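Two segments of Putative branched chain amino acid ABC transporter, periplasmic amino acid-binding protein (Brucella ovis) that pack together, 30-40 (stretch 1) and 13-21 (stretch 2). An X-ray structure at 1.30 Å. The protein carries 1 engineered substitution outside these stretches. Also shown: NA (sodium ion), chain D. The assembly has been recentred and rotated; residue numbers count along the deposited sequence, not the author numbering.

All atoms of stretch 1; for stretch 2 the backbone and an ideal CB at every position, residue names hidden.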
ATOM      1  N   LEU A  30     -10.746  -5.119   0.301  1.00  5.45           N
ATOM      2  CA  LEU A  30      -9.552  -5.833   0.747  1.00  6.98           C
ATOM      3  C   LEU A  30      -8.925  -5.110   1.946  1.00  6.55           C
ATOM      4  O   LEU A  30      -8.426  -5.765   2.864  1.00  6.95           O
ATOM      5  CB  LEU A  30      -8.554  -6.037  -0.401  1.00  7.94           C
ATOM      6  CG  LEU A  30      -9.087  -6.936  -1.529  1.00  8.28           C
ATOM      7  CD1 LEU A  30      -8.096  -6.964  -2.694  1.00 10.11           C
ATOM      8  CD2 LEU A  30      -9.401  -8.359  -1.022  1.00 11.34           C
ATOM      9  N   TYR A  31      -8.976  -3.774   1.959  1.00  6.11           N
ATOM     10  CA  TYR A  31      -8.634  -3.046   3.195  1.00  6.26           C
ATOM     11  C   TYR A  31      -9.536  -3.492   4.339  1.00  5.71           C
ATOM     12  O   TYR A  31      -9.055  -3.742   5.443  1.00  6.53           O
ATOM     13  CB  TYR A  31      -8.663  -1.505   3.021  1.00  6.49           C
ATOM     14  CG  TYR A  31      -7.407  -1.025   2.340  1.00  5.96           C
ATOM     15  CD1 TYR A  31      -6.205  -0.969   3.033  1.00  6.99           C
ATOM     16  CD2 TYR A  31      -7.411  -0.668   0.993  1.00  6.84           C
ATOM     17  CE1 TYR A  31      -5.043  -0.565   2.407  1.00  6.28           C
ATOM     18  CE2 TYR A  31      -6.246  -0.264   0.349  1.00  6.69           C
ATOM     19  CZ  TYR A  31      -5.064  -0.215   1.058  1.00  6.43           C
ATOM     20  OH  TYR A  31      -3.900   0.159   0.416  1.00  7.88           O
ATOM     21  N   ARG A  32     -10.835  -3.593   4.085  1.00  5.44           N
ATOM     22  CA  ARG A  32     -11.746  -4.053   5.121  1.00  6.31           C
ATOM     23  C   ARG A  32     -11.355  -5.433   5.632  1.00  5.91           C
ATOM     24  O   ARG A  32     -11.297  -5.652   6.832  1.00  6.23           O
ATOM     25  CB  ARG A  32     -13.178  -4.076   4.610  1.00  6.13           C
ATOM     26  CG  ARG A  32     -14.179  -4.504   5.669  1.00  6.65           C
ATOM     27  CD  ARG A  32     -15.577  -4.518   5.103  1.00  9.19           C
ATOM     28  NE  ARG A  32     -16.567  -4.982   6.071  1.00 11.21           N
ATOM     29  CZ  ARG A  32     -16.892  -6.263   6.223  1.00 15.23           C
ATOM     30  NH1 ARG A  32     -16.291  -7.184   5.480  1.00 15.88           N
ATOM     31  NH2 ARG A  32     -17.807  -6.624   7.102  1.00 19.18           N
ATOM     32  N   ALA A  33     -11.079  -6.363   4.723  1.00  6.07           N
ATOM     33  CA  ALA A  33     -10.697  -7.717   5.128  1.00  6.86           C
ATOM     34  C   ALA A  33      -9.452  -7.695   6.020  1.00  7.42           C
ATOM     35  O   ALA A  33      -9.404  -8.367   7.050  1.00  7.00           O
ATOM     36  CB  ALA A  33     -10.478  -8.608   3.905  1.00  7.99           C
ATOM     37  N   ALA A  34      -8.447  -6.907   5.630  1.00  6.67           N
ATOM     38  CA  ALA A  34      -7.177  -6.873   6.358  1.00  7.17           C
ATOM     39  C   ALA A  34      -7.329  -6.192   7.721  1.00  6.81           C
ATOM     40  O   ALA A  34      -6.770  -6.645   8.728  1.00  6.94           O
ATOM     41  CB  ALA A  34      -6.113  -6.174   5.532  1.00  7.63           C
ATOM     42  N   VAL A  35      -8.092  -5.103   7.753  1.00  6.28           N
ATOM     43  CA  VAL A  35      -8.347  -4.389   8.996  1.00  6.75           C
ATOM     44  C   VAL A  35      -9.159  -5.252   9.970  1.00  7.69           C
ATOM     45  O   VAL A  35      -8.821  -5.354  11.155  1.00  7.57           O
ATOM     46  CB  VAL A  35      -9.031  -3.035   8.712  1.00  7.40           C
ATOM     47  CG1 VAL A  35      -9.496  -2.360  10.002  1.00  8.04           C
ATOM     48  CG2 VAL A  35      -8.073  -2.122   7.952  1.00  7.84           C
ATOM     49  N   LEU A  36     -10.211  -5.897   9.478  1.00  7.16           N
ATOM     50  CA  LEU A  36     -10.998  -6.770  10.350  1.00  7.26           C
ATOM     51  C   LEU A  36     -10.156  -7.957  10.804  1.00  7.72           C
ATOM     52  O   LEU A  36     -10.278  -8.409  11.935  1.00  8.68           O
ATOM     53  CB  LEU A  36     -12.271  -7.244   9.650  1.00  9.05           C
ATOM     54  CG  LEU A  36     -13.290  -6.129   9.413  1.00 11.72           C
ATOM     55  CD1 LEU A  36     -14.567  -6.684   8.796  1.00 13.13           C
ATOM     56  CD2 LEU A  36     -13.597  -5.386  10.696  1.00 15.83           C
ATOM     57  N   TYR A  37      -9.290  -8.460   9.929  1.00  7.41           N
ATOM     58  CA  TYR A  37      -8.408  -9.559  10.326  1.00  8.32           C
ATOM     59  C   TYR A  37      -7.510  -9.156  11.501  1.00  7.39           C
ATOM     60  O   TYR A  37      -7.480  -9.836  12.529  1.00  8.14           O
ATOM     61  CB  TYR A  37      -7.559 -10.041   9.140  1.00  8.38           C
ATOM     62  CG  TYR A  37      -6.503 -11.064   9.503  1.00  8.37           C
ATOM     63  CD1 TYR A  37      -6.782 -12.427   9.466  1.00  9.24           C
ATOM     64  CD2 TYR A  37      -5.215 -10.668   9.851  1.00  7.99           C
ATOM     65  CE1 TYR A  37      -5.810 -13.362   9.789  1.00  9.27           C
ATOM     66  CE2 TYR A  37      -4.240 -11.594  10.173  1.00  8.97           C
ATOM     67  CZ  TYR A  37      -4.540 -12.940  10.145  1.00  9.76           C
ATOM     68  OH  TYR A  37      -3.558 -13.854  10.463  1.00 11.87           O
ATOM     69  N   GLN A  38      -6.770  -8.060  11.357  1.00  7.12           N
ATOM     70  CA  GLN A  38      -5.765  -7.749  12.367  1.00  7.37           C
ATOM     71  C   GLN A  38      -6.335  -7.086  13.617  1.00  7.33           C
ATOM     72  O   GLN A  38      -5.917  -7.402  14.738  1.00  8.10           O
ATOM     73  CB  GLN A  38      -4.596  -6.954  11.786  1.00  8.18           C
ATOM     74  CG  GLN A  38      -3.417  -6.887  12.747  1.00  9.81           C
ATOM     75  CD  GLN A  38      -2.897  -8.265  13.147  1.00 10.96           C
ATOM     76  OE1 GLN A  38      -2.826  -9.178  12.331  1.00 12.10           O
ATOM     77  NE2 GLN A  38      -2.505  -8.404  14.406  1.00 11.59           N
ATOM     78  N   LEU A  39      -7.291  -6.175  13.456  1.00  7.11           N
ATOM     79  CA  LEU A  39      -7.990  -5.675  14.635  1.00  7.65           C
ATOM     80  C   LEU A  39      -8.761  -6.814  15.303  1.00  7.81           C
ATOM     81  O   LEU A  39      -8.937  -6.823  16.522  1.00  8.24           O
ATOM     82  CB  LEU A  39      -8.922  -4.516  14.302  1.00  8.14           C
ATOM     83  CG  LEU A  39      -8.259  -3.233  13.803  1.00  7.91           C
ATOM     84  CD1 LEU A  39      -9.294  -2.141  13.670  1.00 10.07           C
ATOM     85  CD2 LEU A  39      -7.143  -2.784  14.729  1.00  9.37           C
ATOM     86  N   GLY A  40      -9.192  -7.796  14.512  1.00  7.68           N
ATOM     87  CA  GLY A  40      -9.801  -8.986  15.073  1.00  8.10           C
ATOM     88  C   GLY A  40      -8.839  -9.734  15.975  1.00  8.75           C
ATOM     89  O   GLY A  40      -9.239 -10.205  17.042  1.00  9.14           O
ATOM     90  N   UNK A  13     -11.846   3.782  19.684  1.00  9.30           N
ATOM     91  CA  UNK A  13     -12.741   3.744  18.537  1.00  9.03           C
ATOM     92  C   UNK A  13     -11.951   4.066  17.275  1.00  7.53           C
ATOM     93  O   UNK A  13     -11.378   5.159  17.142  1.00  8.69           O
ATOM     94  CB  UNK A  13     -13.904   4.722  18.716  1.00  9.03           C
ATOM     95  N   UNK A  14     -11.931   3.113  16.346  1.00  7.75           N
ATOM     96  CA  UNK A  14     -11.163   3.245  15.115  1.00  7.49           C
ATOM     97  C   UNK A  14     -12.109   3.275  13.930  1.00  7.26           C
ATOM     98  O   UNK A  14     -12.899   2.344  13.736  1.00  8.89           O
ATOM     99  CB  UNK A  14     -10.154   2.104  14.971  1.00  7.49           C
ATOM    100  N   UNK A  15     -12.019   4.344  13.140  1.00  6.97           N
ATOM    101  CA  UNK A  15     -12.880   4.521  11.978  1.00  7.14           C
ATOM    102  C   UNK A  15     -12.180   4.121  10.689  1.00  7.38           C
ATOM    103  O   UNK A  15     -11.116   4.637  10.368  1.00  9.93           O
ATOM    104  CB  UNK A  15     -13.349   5.974  11.885  1.00  7.14           C
ATOM    105  N   UNK A  16     -12.802   3.218   9.944  1.00  5.87           N
ATOM    106  CA  UNK A  16     -12.324   2.825   8.621  1.00  6.30           C
ATOM    107  C   UNK A  16     -13.111   3.629   7.599  1.00  6.07           C
ATOM    108  O   UNK A  16     -14.337   3.486   7.483  1.00  7.42           O
ATOM    109  CB  UNK A  16     -12.476   1.321   8.385  1.00  6.30           C
ATOM    110  N   UNK A  17     -12.420   4.514   6.890  1.00  6.43           N
ATOM    111  CA  UNK A  17     -13.066   5.353   5.893  1.00  6.73           C
ATOM    112  C   UNK A  17     -12.595   4.878   4.528  1.00  7.06           C
ATOM    113  O   UNK A  17     -11.470   5.153   4.113  1.00  8.55           O
ATOM    114  CB  UNK A  17     -12.753   6.835   6.110  1.00  6.73           C
ATOM    115  N   UNK A  18     -13.458   4.146   3.839  1.00  6.51           N
ATOM    116  CA  UNK A  18     -13.069   3.433   2.627  1.00  6.69           C
ATOM    117  C   UNK A  18     -14.233   3.289   1.673  1.00  6.79           C
ATOM    118  O   UNK A  18     -15.382   3.494   2.051  1.00  7.40           O
ATOM    119  CB  UNK A  18     -12.507   2.053   2.974  1.00  6.69           C
ATOM    120  N   UNK A  19     -13.938   2.927   0.430  1.00  7.74           N
ATOM    121  CA  UNK A  19     -14.981   2.532  -0.506  1.00  8.01           C
ATOM    122  C   UNK A  19     -15.407   1.114  -0.163  1.00  6.87           C
ATOM    123  O   UNK A  19     -14.652   0.173  -0.385  1.00  8.53           O
ATOM    124  CB  UNK A  19     -14.501   2.631  -1.955  1.00  8.01           C
ATOM    125  N   UNK A  20     -16.611   0.965   0.385  1.00  6.63           N
ATOM    126  CA  UNK A  20     -16.991  -0.301   1.022  1.00  7.42           C
ATOM    127  C   UNK A  20     -18.187  -0.984   0.364  1.00  7.41           C
ATOM    128  O   UNK A  20     -18.651  -2.026   0.843  1.00  8.84           O
ATOM    129  CB  UNK A  20     -17.305  -0.056   2.499  1.00  7.42           C
ATOM    130  N   UNK A  21     -18.685  -0.417  -0.733  1.00  7.63           N
ATOM    131  CA  UNK A  21     -19.770  -1.060  -1.466  1.00  8.72           C
ATOM    132  C   UNK A  21     -19.729  -0.639  -2.920  1.00  8.56           C
ATOM    133  O   UNK A  21     -19.144   0.387  -3.265  1.00  8.57           O
ATOM    134  CB  UNK A  21     -21.127  -0.718  -0.848  1.00  8.72           C
TER
HETATM  135 NA    NA D 502      -3.520   1.635  -1.375  1.00 15.00          NA

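Stretch 1 is one continuous helix, and stretch 2 runs nearly antiparallel to it as a strand from 13 to 18, with 166° between their directions and 9.8 Å between the axes at closest approach. That spacing leaves room for side chains of moderate length from both sides, and the alternation of a strand lets every second residue reach the helix.

Position 13 has an extended backbone and a CB with nothing of stretch 1 within 5.5 Å. The helix sets no rule here, so almost any strand-compatible residue would do; it is Lys-13, its chain fully extended beyond CG.

At position 14 CA-to-CB points toward the helix, and the ideal CB lies 4.5 Å from Leu-39 CD1. The surface offered is a leucine methyl, with no donor or acceptor from that side chain, so valine, isoleucine, leucine or methionine would suit, and the beta-branched pair also favours the extended backbone. The residue is Ile-14. With chi1 m and chi2 t it places CD1 4.1 Å from Leu-39 CD1, a purely apolar contact.

Position 15 is out of reach of the helix, which leaves its choice open; Ala-15 fills it.

Position 16 points toward the helix again, but its ideal CB is still 5.0 Å from Val-35 CG1. Stretch 1 presents Val-35 and, one turn earlier, the backbone and CB of Arg-32. A small residue would stop short of both, whereas leucine, isoleucine or methionine could bridge the distance. Leu-16, chi1 t and chi2 p, does so with a fork: CD1 lies 4.2 Å from Val-35 CG2, while CD2 comes 3.9 Å from Arg-32 CA. It has the largest area covered by the helix of any residue in the stretch.

Position 17 is out of reach, and its extended backbone would welcome a beta-branched residue; Val-17 is one.

At position 18 CB points toward the helix, 5.2 Å from Tyr-31 CB, with the aromatic ring beyond. An apolar side chain could pack on that ring, and a longer polar one could pass beside it. The residue is Glu-18, whose OE2 stands 4.0 Å from Tyr-31 CD2, oblique to the ring and not hydrogen-bonded to it. Its carboxylate finds partners elsewhere in the structure, and Glu-18 OE1 also accepts a hydrogen bond from the backbone N of position 19 (3.1 Å). The tyrosine hydroxyl has a separate task: Tyr-31 OH binds the sodium ion, NA, at 2.4 Å.

Position 19 has left the strand and lies out of reach, so stretch 1 asks nothing of it; Thr-19 sits there.

Position 20 points sideways, its ideal CB 5.4 Å from Arg-32 CD. The extended arginine offers aliphatic carbons, so a chain long enough to turn back could pack on them: leucine, methionine, or the stem of a lysine. Leu-20, chi1 m and chi2 t, brings CD2 to 3.9 Å from Arg-32 CB.

Position 21 is again out of reach, and Ser-21 makes its hydrogen bond elsewhere in the structure.

Stretch 2, residues 13-21: KIALVETLS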
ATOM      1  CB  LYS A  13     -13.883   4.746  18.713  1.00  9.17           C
ATOM      2  CG  LYS A  13     -14.799   4.431  19.901  1.00 12.41           C
ATOM      3  CD  LYS A  13     -15.951   5.427  19.986  1.00 16.68           C
ATOM      4  CE  LYS A  13     -16.905   5.102  21.130  1.00 20.88           C
ATOM      5  NZ  LYS A  13     -18.087   6.009  21.104  1.00 24.19           N
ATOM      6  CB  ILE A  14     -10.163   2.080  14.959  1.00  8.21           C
ATOM      7  CG1 ILE A  14      -9.223   2.031  16.166  1.00  7.60           C
ATOM      8  CG2 ILE A  14      -9.377   2.211  13.661  1.00  8.97           C
ATOM      9  CD1 ILE A  14      -8.130   0.995  16.056  1.00  9.34           C
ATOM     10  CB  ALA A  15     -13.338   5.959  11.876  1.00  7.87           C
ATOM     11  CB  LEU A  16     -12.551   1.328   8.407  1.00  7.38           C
ATOM     12  CG  LEU A  16     -12.205   0.788   7.021  1.00  8.50           C
ATOM     13  CD1 LEU A  16     -10.723   0.948   6.712  1.00  9.11           C
ATOM     14  CD2 LEU A  16     -12.629  -0.677   6.889  1.00 10.17           C
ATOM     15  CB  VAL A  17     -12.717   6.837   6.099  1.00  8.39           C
ATOM     16  CG1 VAL A  17     -13.365   7.704   5.020  1.00  9.33           C
ATOM     17  CG2 VAL A  17     -13.133   7.297   7.496  1.00  9.28           C
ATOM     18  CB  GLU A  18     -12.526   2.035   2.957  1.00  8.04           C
ATOM     19  CG  GLU A  18     -11.024   1.988   3.142  1.00  7.62           C
ATOM     20  CD  GLU A  18     -10.282   2.417   1.890  1.00  7.30           C
ATOM     21  OE1 GLU A  18     -10.888   2.379   0.794  1.00  8.03           O
ATOM     22  OE2 GLU A  18      -9.098   2.793   1.996  1.00  8.22           O
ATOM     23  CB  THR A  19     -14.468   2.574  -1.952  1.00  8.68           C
ATOM     24  OG1 THR A  19     -13.813   3.830  -2.182  1.00 10.29           O
ATOM     25  CG2 THR A  19     -15.627   2.392  -2.933  1.00  9.80           C
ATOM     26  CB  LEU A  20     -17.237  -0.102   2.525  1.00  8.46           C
ATOM     27  CG  LEU A  20     -15.972   0.276   3.306  1.00  7.52           C
ATOM     28  CD1 LEU A  20     -16.324   0.673   4.734  1.00  9.05           C
ATOM     29  CD2 LEU A  20     -14.945  -0.848   3.272  1.00  8.44           C
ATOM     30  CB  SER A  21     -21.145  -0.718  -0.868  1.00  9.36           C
ATOM     31  OG  SER A  21     -21.468   0.657  -1.038  1.00  9.71           O
TER
HETATM   32  O   HOH W   1      -1.894   0.566  -2.535  1.00 11.88           O
HETATM   33  O   HOH W   2      -4.903   1.508  -3.109  1.00 10.33           O
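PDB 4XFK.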